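Local atomic coordinates of ORF34P2 (Lactococcus phage p2, PDB entry 2WKD), a protein that binds single-stranded DNA, probably with nanomolar affinity and without sequence specificity. Residues 12-16 with 26-30; 23-27 with 52-56; 44-48 with 77-82. The protein carries 2 engineered substitutions. Residue numbers count along the deposited sequence, not the author numbering.

Interaction 1 of 3, residues 12-16 with 26-30; sequences EKNTR and KIISV
Three residues of segment 12-16, Asn14, Thr15 and Arg16, lie along strand 26-30 in antiparallel register and bury all of the surface that segment 12-16 contributes; the end-to-end directions of the touching parts differ by 149°. Asn14 gives up the most area. Its backbone (phi/psi -129/-1) turns the chain out of the 12-13 turn into the extended Thr15 (-129/136) and Arg16 (-129/151). Asn14 O accepts Ser29 N at 2.8 Å. With chi1 near +60°, the Asn14 amide places OD1 2.9 Å from its donor, Thr15 OG1, and also accepts a hydrogen bond from Asn11 N, while ND2 bonds Gln9 O. Thr15 forms a non-hydrogen-bonded pair with Ile28, CA-CA 4.4 Å. Their side chains share one face: Thr15, in the m rotamer, sets OG1 3.4 Å from CG1 of Ile28 (t, t). Arg16 and Ile27 make the hydrogen-bonded pair, CA-CA 5.5 Å, with Arg16 N to Ile27 O 3.0 Å and Ile27 N to Arg16 O 2.8 Å, both nearly straight; their side chains lie on the opposite face. The alternation is that of antiparallel strands, and as 15-18 and 25-31 are consecutive, the pair is a beta hairpin. Strand 15-18 is the outermost on this side of the chain's sheet, whereas strand 25-31 is bonded on its other edge to strand 45-49, and Val30 packs on Val6 and Ala8 of strand 2-9.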
ATOM      1  N   GLU A  12       1.867   6.879 -21.575  1.00 38.97           N
ATOM      2  CA  GLU A  12       1.554   8.284 -21.786  1.00 42.84           C
ATOM      3  C   GLU A  12       0.474   8.782 -20.805  1.00 43.10           C
ATOM      4  O   GLU A  12       0.438   9.960 -20.462  1.00 43.47           O
ATOM      5  CB  GLU A  12       1.162   8.508 -23.260  1.00 43.40           C
ATOM      6  CG  GLU A  12       2.363   8.507 -24.273  1.00 48.09           C
ATOM      7  CD  GLU A  12       2.986   7.112 -24.612  1.00 55.24           C
ATOM      8  OE1 GLU A  12       2.648   6.070 -23.980  1.00 53.54           O
ATOM      9  OE2 GLU A  12       3.842   7.072 -25.532  1.00 46.62           O
ATOM     10  N   LYS A  13      -0.371   7.868 -20.333  1.00 43.14           N
ATOM     11  CA  LYS A  13      -1.445   8.189 -19.383  1.00 44.55           C
ATOM     12  C   LYS A  13      -0.997   8.401 -17.939  1.00 42.38           C
ATOM     13  O   LYS A  13      -1.663   9.101 -17.185  1.00 44.86           O
ATOM     14  CB  LYS A  13      -2.532   7.105 -19.408  1.00 44.89           C
ATOM     15  CG  LYS A  13      -3.263   6.992 -20.749  1.00 51.30           C
ATOM     16  CD  LYS A  13      -4.069   5.701 -20.849  1.00 54.73           C
ATOM     17  CE  LYS A  13      -4.701   5.574 -22.225  1.00 58.76           C
ATOM     18  NZ  LYS A  13      -5.607   4.400 -22.289  1.00 62.60           N
ATOM     19  N   ASN A  14       0.117   7.803 -17.541  1.00 39.48           N
ATOM     20  CA  ASN A  14       0.505   7.857 -16.130  1.00 38.26           C
ATOM     21  C   ASN A  14       1.948   8.307 -15.847  1.00 37.35           C
ATOM     22  O   ASN A  14       2.357   8.386 -14.687  1.00 34.76           O
ATOM     23  CB  ASN A  14       0.208   6.500 -15.459  1.00 39.09           C
ATOM     24  CG  ASN A  14       1.063   5.375 -16.012  1.00 39.81           C
ATOM     25  OD1 ASN A  14       1.933   5.591 -16.861  1.00 37.01           O
ATOM     26  ND2 ASN A  14       0.832   4.165 -15.522  1.00 35.07           N
ATOM     27  N   THR A  15       2.710   8.590 -16.906  1.00 35.12           N
ATOM     28  CA  THR A  15       4.134   8.923 -16.778  1.00 35.22           C
ATOM     29  C   THR A  15       4.481  10.215 -17.524  1.00 36.10           C
ATOM     30  O   THR A  15       4.042  10.409 -18.657  1.00 33.22           O
ATOM     31  CB  THR A  15       5.024   7.764 -17.292  1.00 33.75           C
ATOM     32  OG1 THR A  15       4.657   6.554 -16.616  1.00 40.49           O
ATOM     33  CG2 THR A  15       6.515   8.037 -17.039  1.00 30.93           C
ATOM     34  N   ARG A  16       5.266  11.080 -16.880  1.00 36.37           N
ATOM     35  CA  ARG A  16       5.780  12.314 -17.508  1.00 35.24           C
ATOM     36  C   ARG A  16       7.284  12.411 -17.308  1.00 33.70           C
ATOM     37  O   ARG A  16       7.814  11.902 -16.321  1.00 33.02           O
ATOM     38  CB  ARG A  16       5.118  13.558 -16.907  1.00 34.72           C
ATOM     39  CG  ARG A  16       3.761  13.920 -17.521  1.00 41.15           C
ATOM     40  CD  ARG A  16       3.338  15.362 -17.200  1.00 60.30           C
ATOM     41  NE  ARG A  16       3.494  15.695 -15.780  1.00 63.75           N
ATOM     42  CZ  ARG A  16       4.219  16.710 -15.308  1.00 61.09           C
ATOM     43  NH1 ARG A  16       4.866  17.530 -16.135  1.00 58.69           N
ATOM     44  NH2 ARG A  16       4.291  16.903 -13.997  1.00 57.94           N
ATOM     45  N   LYS A  26      11.761  10.497 -15.333  1.00 32.04           N
ATOM     46  CA  LYS A  26      10.396  10.036 -15.457  1.00 32.45           C
ATOM     47  C   LYS A  26       9.753  10.014 -14.078  1.00 34.60           C
ATOM     48  O   LYS A  26      10.384   9.598 -13.088  1.00 37.40           O
ATOM     49  CB  LYS A  26      10.340   8.644 -16.086  1.00 32.12           C
ATOM     50  CG  LYS A  26      10.579   8.600 -17.584  1.00 31.45           C
ATOM     51  CD  LYS A  26      10.287   7.200 -18.111  1.00 28.57           C
ATOM     52  CE  LYS A  26      10.618   7.093 -19.598  1.00 33.31           C
ATOM     53  NZ  LYS A  26      12.055   7.353 -19.916  1.00 29.81           N
ATOM     54  N   ILE A  27       8.516  10.488 -14.002  1.00 33.96           N
ATOM     55  CA  ILE A  27       7.711  10.365 -12.783  1.00 37.53           C
ATOM     56  C   ILE A  27       6.418   9.638 -13.141  1.00 37.22           C
ATOM     57  O   ILE A  27       5.692  10.068 -14.051  1.00 35.13           O
ATOM     58  CB  ILE A  27       7.352  11.732 -12.155  1.00 38.27           C
ATOM     59  CG1 ILE A  27       8.611  12.512 -11.781  1.00 44.53           C
ATOM     60  CG2 ILE A  27       6.454  11.540 -10.923  1.00 37.57           C
ATOM     61  CD1 ILE A  27       8.325  13.918 -11.240  1.00 59.32           C
ATOM     62  N   ILE A  28       6.149   8.539 -12.433  1.00 37.08           N
ATOM     63  CA  ILE A  28       4.924   7.768 -12.631  1.00 37.01           C
ATOM     64  C   ILE A  28       3.918   8.092 -11.526  1.00 37.17           C
ATOM     65  O   ILE A  28       4.302   8.385 -10.389  1.00 39.60           O
ATOM     66  CB  ILE A  28       5.211   6.234 -12.708  1.00 36.76           C
ATOM     67  CG1 ILE A  28       4.050   5.499 -13.398  1.00 35.20           C
ATOM     68  CG2 ILE A  28       5.532   5.656 -11.313  1.00 37.90           C
ATOM     69  CD1 ILE A  28       4.295   4.020 -13.666  1.00 32.18           C
ATOM     70  N   SER A  29       2.637   8.055 -11.876  1.00 37.47           N
ATOM     71  CA  SER A  29       1.550   8.291 -10.931  1.00 36.53           C
ATOM     72  C   SER A  29       0.670   7.049 -10.934  1.00 33.60           C
ATOM     73  O   SER A  29       0.111   6.680 -11.967  1.00 33.19           O
ATOM     74  CB  SER A  29       0.755   9.545 -11.331  1.00 36.50           C
ATOM     75  OG  SER A  29      -0.320   9.791 -10.424  1.00 45.75           O
ATOM     76  N   VAL A  30       0.592   6.380  -9.786  1.00 33.09           N
ATOM     77  CA  VAL A  30      -0.126   5.091  -9.664  1.00 32.28           C
ATOM     78  C   VAL A  30      -1.200   5.105  -8.560  1.00 31.99           C
ATOM     79  O   VAL A  30      -1.029   5.790  -7.544  1.00 31.45           O
ATOM     80  CB  VAL A  30       0.859   3.897  -9.435  1.00 34.99           C
ATOM     81  CG1 VAL A  30       1.772   3.702 -10.666  1.00 33.76           C
ATOM     82  CG2 VAL A  30       1.698   4.084  -8.156  1.00 30.48           C
TER

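Interaction 2 of 3, residues 23-27 with 52-56; sequences GDKKI and DFIQM. Engineered in segment 52-56: Met56 (natural residue Leu).
Segment 52-56 passes the start of strand 25-27 without backbone pairing; the nearest CA atoms, those of Lys25 and Asp52, are 7.1 Å apart, so lysine side chains and two waters span the gap. Asp52 (phi/psi -60/-31) and Phe53 (-74/-20) have helix-like angles. From Asp52, chi1 m, OD1 forms a salt bridge with Lys25 NZ at 3.0 Å, Lys25 reaching across as m, m, t, t. One water links Asp52 OD1 (2.5 Å) to Asp24 O (2.7 Å). At Ile54 the chain becomes extended (-62/136), and Ile54 O takes a weak hydrogen bond of 3.3 Å from Lys26 NZ. A second water joins Ile54 O (2.8 Å), Asp52 O (3.1 Å) and Lys26 NZ (3.1 Å). Lys26 buries the most area here; chi4 near +60° bends its tip. Past Gln55, whose CB points away, comes Met56, engineered in place of Leu and modelled as selenomethionine, all m, with SE 3.8 Å from Lys26 CE. The arrangement ties the loop end of the hairpin, at the start of strand 25-31, to the connection between strands 45-49 and 59-68. In the OB count these would be the third and fourth strands, whose link often carries a helix, but here 52-56 is irregular.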
ATOM      1  N   GLY A  23      18.811  16.155 -13.520  1.00 32.58           N
ATOM      2  CA  GLY A  23      18.531  15.923 -14.944  1.00 32.63           C
ATOM      3  C   GLY A  23      17.138  15.376 -15.195  1.00 32.02           C
ATOM      4  O   GLY A  23      16.340  15.280 -14.266  1.00 33.75           O
ATOM      5  N   ASP A  24      16.860  14.995 -16.442  1.00 30.46           N
ATOM      6  CA  ASP A  24      15.578  14.393 -16.840  1.00 32.99           C
ATOM      7  C   ASP A  24      15.211  13.209 -15.936  1.00 34.03           C
ATOM      8  O   ASP A  24      16.020  12.294 -15.758  1.00 34.34           O
ATOM      9  CB  ASP A  24      15.650  13.857 -18.282  1.00 27.85           C
ATOM     10  CG  ASP A  24      15.654  14.962 -19.331  1.00 36.54           C
ATOM     11  OD1 ASP A  24      15.672  16.166 -18.977  1.00 36.32           O
ATOM     12  OD2 ASP A  24      15.645  14.609 -20.524  1.00 40.17           O
ATOM     13  N   LYS A  25      13.996  13.221 -15.396  1.00 34.23           N
ATOM     14  CA  LYS A  25      13.464  12.047 -14.711  1.00 36.07           C
ATOM     15  C   LYS A  25      12.061  11.782 -15.161  1.00 35.28           C
ATOM     16  O   LYS A  25      11.270  12.723 -15.346  1.00 36.74           O
ATOM     17  CB  LYS A  25      13.456  12.216 -13.188  1.00 35.86           C
ATOM     18  CG  LYS A  25      14.824  12.395 -12.547  1.00 36.80           C
ATOM     19  CD  LYS A  25      15.718  11.191 -12.786  1.00 36.37           C
ATOM     20  CE  LYS A  25      16.997  11.291 -11.972  1.00 43.57           C
ATOM     21  NZ  LYS A  25      17.796  10.044 -12.120  1.00 44.33           N
ATOM     22  N   LYS A  26      11.761  10.497 -15.333  1.00 32.04           N
ATOM     23  CA  LYS A  26      10.396  10.036 -15.457  1.00 32.45           C
ATOM     24  C   LYS A  26       9.753  10.014 -14.078  1.00 34.60           C
ATOM     25  O   LYS A  26      10.384   9.598 -13.088  1.00 37.40           O
ATOM     26  CB  LYS A  26      10.340   8.644 -16.086  1.00 32.12           C
ATOM     27  CG  LYS A  26      10.579   8.600 -17.584  1.00 31.45           C
ATOM     28  CD  LYS A  26      10.287   7.200 -18.111  1.00 28.57           C
ATOM     29  CE  LYS A  26      10.618   7.093 -19.598  1.00 33.31           C
ATOM     30  NZ  LYS A  26      12.055   7.353 -19.916  1.00 29.81           N
ATOM     31  N   ILE A  27       8.516  10.488 -14.002  1.00 33.96           N
ATOM     32  CA  ILE A  27       7.711  10.365 -12.783  1.00 37.53           C
ATOM     33  C   ILE A  27       6.418   9.638 -13.141  1.00 37.22           C
ATOM     34  O   ILE A  27       5.692  10.068 -14.051  1.00 35.13           O
ATOM     35  CB  ILE A  27       7.352  11.732 -12.155  1.00 38.27           C
ATOM     36  CG1 ILE A  27       8.611  12.512 -11.781  1.00 44.53           C
ATOM     37  CG2 ILE A  27       6.454  11.540 -10.923  1.00 37.57           C
ATOM     38  CD1 ILE A  27       8.325  13.918 -11.240  1.00 59.32           C
ATOM     39  N   ASP A  52      16.875   5.580 -14.474  1.00 31.51           N
ATOM     40  CA  ASP A  52      17.156   6.035 -15.845  1.00 32.20           C
ATOM     41  C   ASP A  52      16.904   4.970 -16.911  1.00 32.94           C
ATOM     42  O   ASP A  52      16.545   5.306 -18.022  1.00 32.71           O
ATOM     43  CB  ASP A  52      18.590   6.556 -15.978  1.00 30.19           C
ATOM     44  CG  ASP A  52      18.834   7.854 -15.202  1.00 38.20           C
ATOM     45  OD1 ASP A  52      17.864   8.512 -14.755  1.00 36.46           O
ATOM     46  OD2 ASP A  52      20.025   8.219 -15.046  1.00 43.85           O
ATOM     47  N   PHE A  53      17.080   3.692 -16.578  1.00 34.67           N
ATOM     48  CA  PHE A  53      16.958   2.632 -17.594  1.00 37.71           C
ATOM     49  C   PHE A  53      15.507   2.334 -18.022  1.00 37.82           C
ATOM     50  O   PHE A  53      15.278   1.755 -19.091  1.00 40.00           O
ATOM     51  CB  PHE A  53      17.638   1.349 -17.112  1.00 36.70           C
ATOM     52  CG  PHE A  53      16.813   0.562 -16.139  1.00 40.87           C
ATOM     53  CD1 PHE A  53      15.976  -0.454 -16.590  1.00 40.56           C
ATOM     54  CD2 PHE A  53      16.866   0.837 -14.773  1.00 36.41           C
ATOM     55  CE1 PHE A  53      15.212  -1.180 -15.693  1.00 41.64           C
ATOM     56  CE2 PHE A  53      16.109   0.113 -13.874  1.00 39.40           C
ATOM     57  CZ  PHE A  53      15.279  -0.890 -14.330  1.00 36.86           C
ATOM     58  N   ILE A  54      14.538   2.720 -17.190  1.00 35.03           N
ATOM     59  CA  ILE A  54      13.128   2.516 -17.494  1.00 33.39           C
ATOM     60  C   ILE A  54      12.733   3.275 -18.749  1.00 33.34           C
ATOM     61  O   ILE A  54      13.120   4.419 -18.919  1.00 32.48           O
ATOM     62  CB  ILE A  54      12.222   2.899 -16.279  1.00 34.02           C
ATOM     63  CG1 ILE A  54      12.433   1.905 -15.123  1.00 30.15           C
ATOM     64  CG2 ILE A  54      10.751   2.934 -16.667  1.00 28.41           C
ATOM     65  CD1 ILE A  54      12.097   0.455 -15.471  1.00 33.45           C
ATOM     66  N   GLN A  55      11.965   2.616 -19.617  1.00 33.74           N
ATOM     67  CA  GLN A  55      11.484   3.193 -20.873  1.00 32.73           C
ATOM     68  C   GLN A  55       9.957   3.199 -20.959  1.00 32.88           C
ATOM     69  O   GLN A  55       9.292   2.373 -20.345  1.00 29.53           O
ATOM     70  CB  GLN A  55      12.075   2.426 -22.057  1.00 34.33           C
ATOM     71  CG  GLN A  55      13.559   2.728 -22.265  1.00 41.37           C
ATOM     72  CD  GLN A  55      14.019   2.436 -23.668  1.00 56.45           C
ATOM     73  OE1 GLN A  55      14.276   1.281 -24.022  1.00 57.24           O
ATOM     74  NE2 GLN A  55      14.138   3.489 -24.487  1.00 54.71           N
HETATM   75  N   MSE A  56       9.402   4.143 -21.713  1.00 32.17           N
HETATM   76  CA  MSE A  56       7.965   4.165 -21.973  1.00 33.23           C
HETATM   77  C   MSE A  56       7.532   2.813 -22.529  1.00 33.04           C
HETATM   78  O   MSE A  56       8.149   2.285 -23.459  1.00 33.25           O
HETATM   79  CB  MSE A  56       7.589   5.292 -22.940  1.00 32.85           C
HETATM   80  CG  MSE A  56       7.956   6.702 -22.451  1.00 31.45           C
HETATM   81 SE   MSE A  56       6.980   7.178 -20.828  1.00 37.30          SE
HETATM   82  CE  MSE A  56       5.308   7.735 -21.651  1.00 40.65           C
TER
HETATM   83  O   HOH W   1      16.015   9.609 -16.105  1.00 44.33           O
HETATM   84  O   HOH W   2      13.890   6.719 -17.450  1.00 38.53           O

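Interaction 3 of 3, residues 44-48 with 77-82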
ATOM      1  N   ALA A  44      -6.936   7.701  -4.565  1.00 31.38           N
ATOM      2  CA  ALA A  44      -5.711   8.467  -4.377  1.00 29.80           C
ATOM      3  C   ALA A  44      -4.560   7.889  -5.228  1.00 29.89           C
ATOM      4  O   ALA A  44      -4.487   6.673  -5.445  1.00 29.90           O
ATOM      5  CB  ALA A  44      -5.340   8.506  -2.918  1.00 28.66           C
ATOM      6  N   TYR A  45      -3.684   8.773  -5.711  1.00 28.20           N
ATOM      7  CA  TYR A  45      -2.558   8.405  -6.568  1.00 30.03           C
ATOM      8  C   TYR A  45      -1.243   8.790  -5.938  1.00 29.93           C
ATOM      9  O   TYR A  45      -1.127   9.857  -5.345  1.00 31.40           O
ATOM     10  CB  TYR A  45      -2.682   9.043  -7.957  1.00 30.59           C
ATOM     11  CG  TYR A  45      -3.652   8.297  -8.824  1.00 30.59           C
ATOM     12  CD1 TYR A  45      -5.025   8.433  -8.632  1.00 29.18           C
ATOM     13  CD2 TYR A  45      -3.201   7.423  -9.811  1.00 29.92           C
ATOM     14  CE1 TYR A  45      -5.924   7.725  -9.404  1.00 31.54           C
ATOM     15  CE2 TYR A  45      -4.087   6.709 -10.593  1.00 29.86           C
ATOM     16  CZ  TYR A  45      -5.453   6.869 -10.381  1.00 34.93           C
ATOM     17  OH  TYR A  45      -6.346   6.172 -11.149  1.00 37.09           O
ATOM     18  N   GLY A  46      -0.266   7.896  -6.037  1.00 27.65           N
ATOM     19  CA  GLY A  46       1.074   8.185  -5.556  1.00 29.53           C
ATOM     20  C   GLY A  46       2.049   8.336  -6.708  1.00 30.01           C
ATOM     21  O   GLY A  46       1.906   7.689  -7.749  1.00 29.75           O
ATOM     22  N   SER A  47       3.046   9.190  -6.511  1.00 31.78           N
ATOM     23  CA  SER A  47       4.071   9.426  -7.524  1.00 33.42           C
ATOM     24  C   SER A  47       5.430   8.897  -7.095  1.00 30.94           C
ATOM     25  O   SER A  47       5.772   8.919  -5.910  1.00 31.49           O
ATOM     26  CB  SER A  47       4.170  10.919  -7.826  1.00 32.82           C
ATOM     27  OG  SER A  47       2.877  11.441  -8.065  1.00 41.61           O
ATOM     28  N   ALA A  48       6.204   8.429  -8.070  1.00 32.37           N
ATOM     29  CA  ALA A  48       7.566   7.938  -7.830  1.00 30.63           C
ATOM     30  C   ALA A  48       8.479   8.244  -9.021  1.00 30.34           C
ATOM     31  O   ALA A  48       8.048   8.166 -10.176  1.00 26.76           O
ATOM     32  CB  ALA A  48       7.547   6.441  -7.567  1.00 31.35           C
ATOM     33  N   TYR A  77       0.500  12.425  -2.640  1.00 36.52           N
ATOM     34  CA  TYR A  77       1.108  11.190  -2.126  1.00 36.90           C
ATOM     35  C   TYR A  77       2.393  10.861  -2.864  1.00 37.55           C
ATOM     36  O   TYR A  77       2.379  10.672  -4.078  1.00 39.79           O
ATOM     37  CB  TYR A  77       0.116  10.027  -2.235  1.00 34.81           C
ATOM     38  CG  TYR A  77      -1.186  10.276  -1.509  1.00 35.02           C
ATOM     39  CD1 TYR A  77      -2.276  10.861  -2.168  1.00 39.04           C
ATOM     40  CD2 TYR A  77      -1.324   9.961  -0.155  1.00 32.51           C
ATOM     41  CE1 TYR A  77      -3.474  11.109  -1.501  1.00 37.50           C
ATOM     42  CE2 TYR A  77      -2.524  10.206   0.525  1.00 38.22           C
ATOM     43  CZ  TYR A  77      -3.588  10.777  -0.157  1.00 37.50           C
ATOM     44  OH  TYR A  77      -4.763  11.011   0.493  1.00 39.97           O
ATOM     45  N   ASN A  78       3.508  10.794  -2.139  1.00 37.95           N
ATOM     46  CA  ASN A  78       4.792  10.454  -2.759  1.00 38.59           C
ATOM     47  C   ASN A  78       5.449   9.234  -2.130  1.00 37.76           C
ATOM     48  O   ASN A  78       5.444   9.096  -0.910  1.00 38.47           O
ATOM     49  CB  ASN A  78       5.753  11.646  -2.697  1.00 38.45           C
ATOM     50  CG  ASN A  78       5.232  12.864  -3.462  1.00 42.92           C
ATOM     51  OD1 ASN A  78       5.058  12.827  -4.683  1.00 50.18           O
ATOM     52  ND2 ASN A  78       4.984  13.952  -2.738  1.00 47.97           N
ATOM     53  N   PHE A  79       6.011   8.356  -2.963  1.00 36.39           N
ATOM     54  CA  PHE A  79       6.792   7.217  -2.478  1.00 35.62           C
ATOM     55  C   PHE A  79       8.076   7.732  -1.845  1.00 37.40           C
ATOM     56  O   PHE A  79       8.640   8.708  -2.321  1.00 37.57           O
ATOM     57  CB  PHE A  79       7.098   6.225  -3.615  1.00 32.80           C
ATOM     58  CG  PHE A  79       5.946   5.301  -3.942  1.00 32.79           C
ATOM     59  CD1 PHE A  79       4.889   5.736  -4.745  1.00 29.32           C
ATOM     60  CD2 PHE A  79       5.915   4.003  -3.433  1.00 32.51           C
ATOM     61  CE1 PHE A  79       3.819   4.900  -5.036  1.00 30.07           C
ATOM     62  CE2 PHE A  79       4.850   3.160  -3.714  1.00 27.92           C
ATOM     63  CZ  PHE A  79       3.799   3.607  -4.534  1.00 30.87           C
ATOM     64  N   VAL A  80       8.528   7.078  -0.773  1.00 38.14           N
ATOM     65  CA  VAL A  80       9.766   7.450  -0.078  1.00 39.35           C
ATOM     66  C   VAL A  80      10.774   6.314  -0.214  1.00 40.76           C
ATOM     67  O   VAL A  80      10.455   5.172   0.128  1.00 43.18           O
ATOM     68  CB  VAL A  80       9.515   7.737   1.440  1.00 38.72           C
ATOM     69  CG1 VAL A  80      10.806   8.168   2.139  1.00 37.65           C
ATOM     70  CG2 VAL A  80       8.417   8.780   1.629  1.00 39.90           C
ATOM     71  N   PHE A  81      11.980   6.630  -0.693  1.00 41.99           N
ATOM     72  CA  PHE A  81      13.003   5.629  -1.052  1.00 43.83           C
ATOM     73  C   PHE A  81      12.420   4.400  -1.799  1.00 43.12           C
ATOM     74  O   PHE A  81      12.701   3.264  -1.401  1.00 43.63           O
ATOM     75  CB  PHE A  81      13.761   5.115   0.193  1.00 44.15           C
ATOM     76  CG  PHE A  81      14.577   6.158   0.929  1.00 49.86           C
ATOM     77  CD1 PHE A  81      14.234   6.528   2.238  1.00 51.15           C
ATOM     78  CD2 PHE A  81      15.714   6.726   0.350  1.00 52.68           C
ATOM     79  CE1 PHE A  81      14.989   7.470   2.948  1.00 51.70           C
ATOM     80  CE2 PHE A  81      16.478   7.675   1.050  1.00 53.17           C
ATOM     81  CZ  PHE A  81      16.113   8.045   2.351  1.00 52.52           C
ATOM     82  N   PRO A  82      11.611   4.605  -2.866  1.00 42.56           N
ATOM     83  CA  PRO A  82      11.015   3.414  -3.494  1.00 42.10           C
ATOM     84  C   PRO A  82      12.039   2.488  -4.145  1.00 40.98           C
ATOM     85  O   PRO A  82      13.102   2.942  -4.572  1.00 42.48           O
ATOM     86  CB  PRO A  82      10.102   4.002  -4.576  1.00 42.28           C
ATOM     87  CG  PRO A  82      10.711   5.326  -4.900  1.00 42.57           C
ATOM     88  CD  PRO A  82      11.232   5.839  -3.581  1.00 43.03           C
TER
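This is a parallel strand pairing in the middle of the sheet, between strand 45-49 and the start of strand 77-87, which are distant in sequence. The register runs Gly46 to Tyr77 (CA to CA 4.6 Å), Ser47 to Asn78 (4.9 Å) and Ala48 to Phe79 (5.5 Å), and Ser47 carries both backbone hydrogen bonds: Ser47 N gives to Tyr77 O at 2.9 Å, and Ser47 O receives from Phe79 N at 3.0 Å, so that Asn78 is bracketed as expected for parallel strands. The axes of 45-48 and 77-79 approach to 4.5 Å but cross at -39°, consistent with a strongly twisted, barrel-like sheet. In the OB fold, to whose clan this family belongs, a parallel pairing of the third and fifth strands closes the barrel, and this contact matches that position. Gly46 suits the crowding inside: an ideal CB there would sit only 3.2 Å from Phe79 CE1. The Phe79 ring instead turns its edge to Gly46 C and Ser47 O, touches Ala48 CB through CD1 at 3.9 Å, and packs on Val62 and Val66 of strand 59-68. After Phe79 the chain turns a corner at Val80 and Phe81, the latter at phi/psi 42/50, which brings Pro82 CG back to 4.3 Å from Ala48 CB. At the other end, Ala44 CB rests 3.5 Å from Tyr77 CE1, and the Tyr77 ring also meets Phe33 of the second subunit edge-to-face.

In the fold
From the N terminus, interaction 1 comes first, closing the hairpin loop between residues 16 and 26. Interaction 2 begins where interaction 1 ends, sharing Lys26 and Ile27, and closes the longer excursion from 27 to 52. Segment 44-48 lies inside that excursion, and interaction 3 closes the stretch from 48 to 77, so interactions 2 and 3 cross; 1 and 3 run in series. Probable hydrogen bonds, Val30 O to Gly46 N (2.7 Å) and Ile28 N to Ala48 O (3.0 Å), knit 1 to 3. With them, interactions 1 and 3 connect strands 15-18, 25-31, 45-49 and 77-87 across the sheet, while interaction 2 ties loop 52-56 to strand 25-31, Met56 SE lying 3.9 Å from Thr15 CG2.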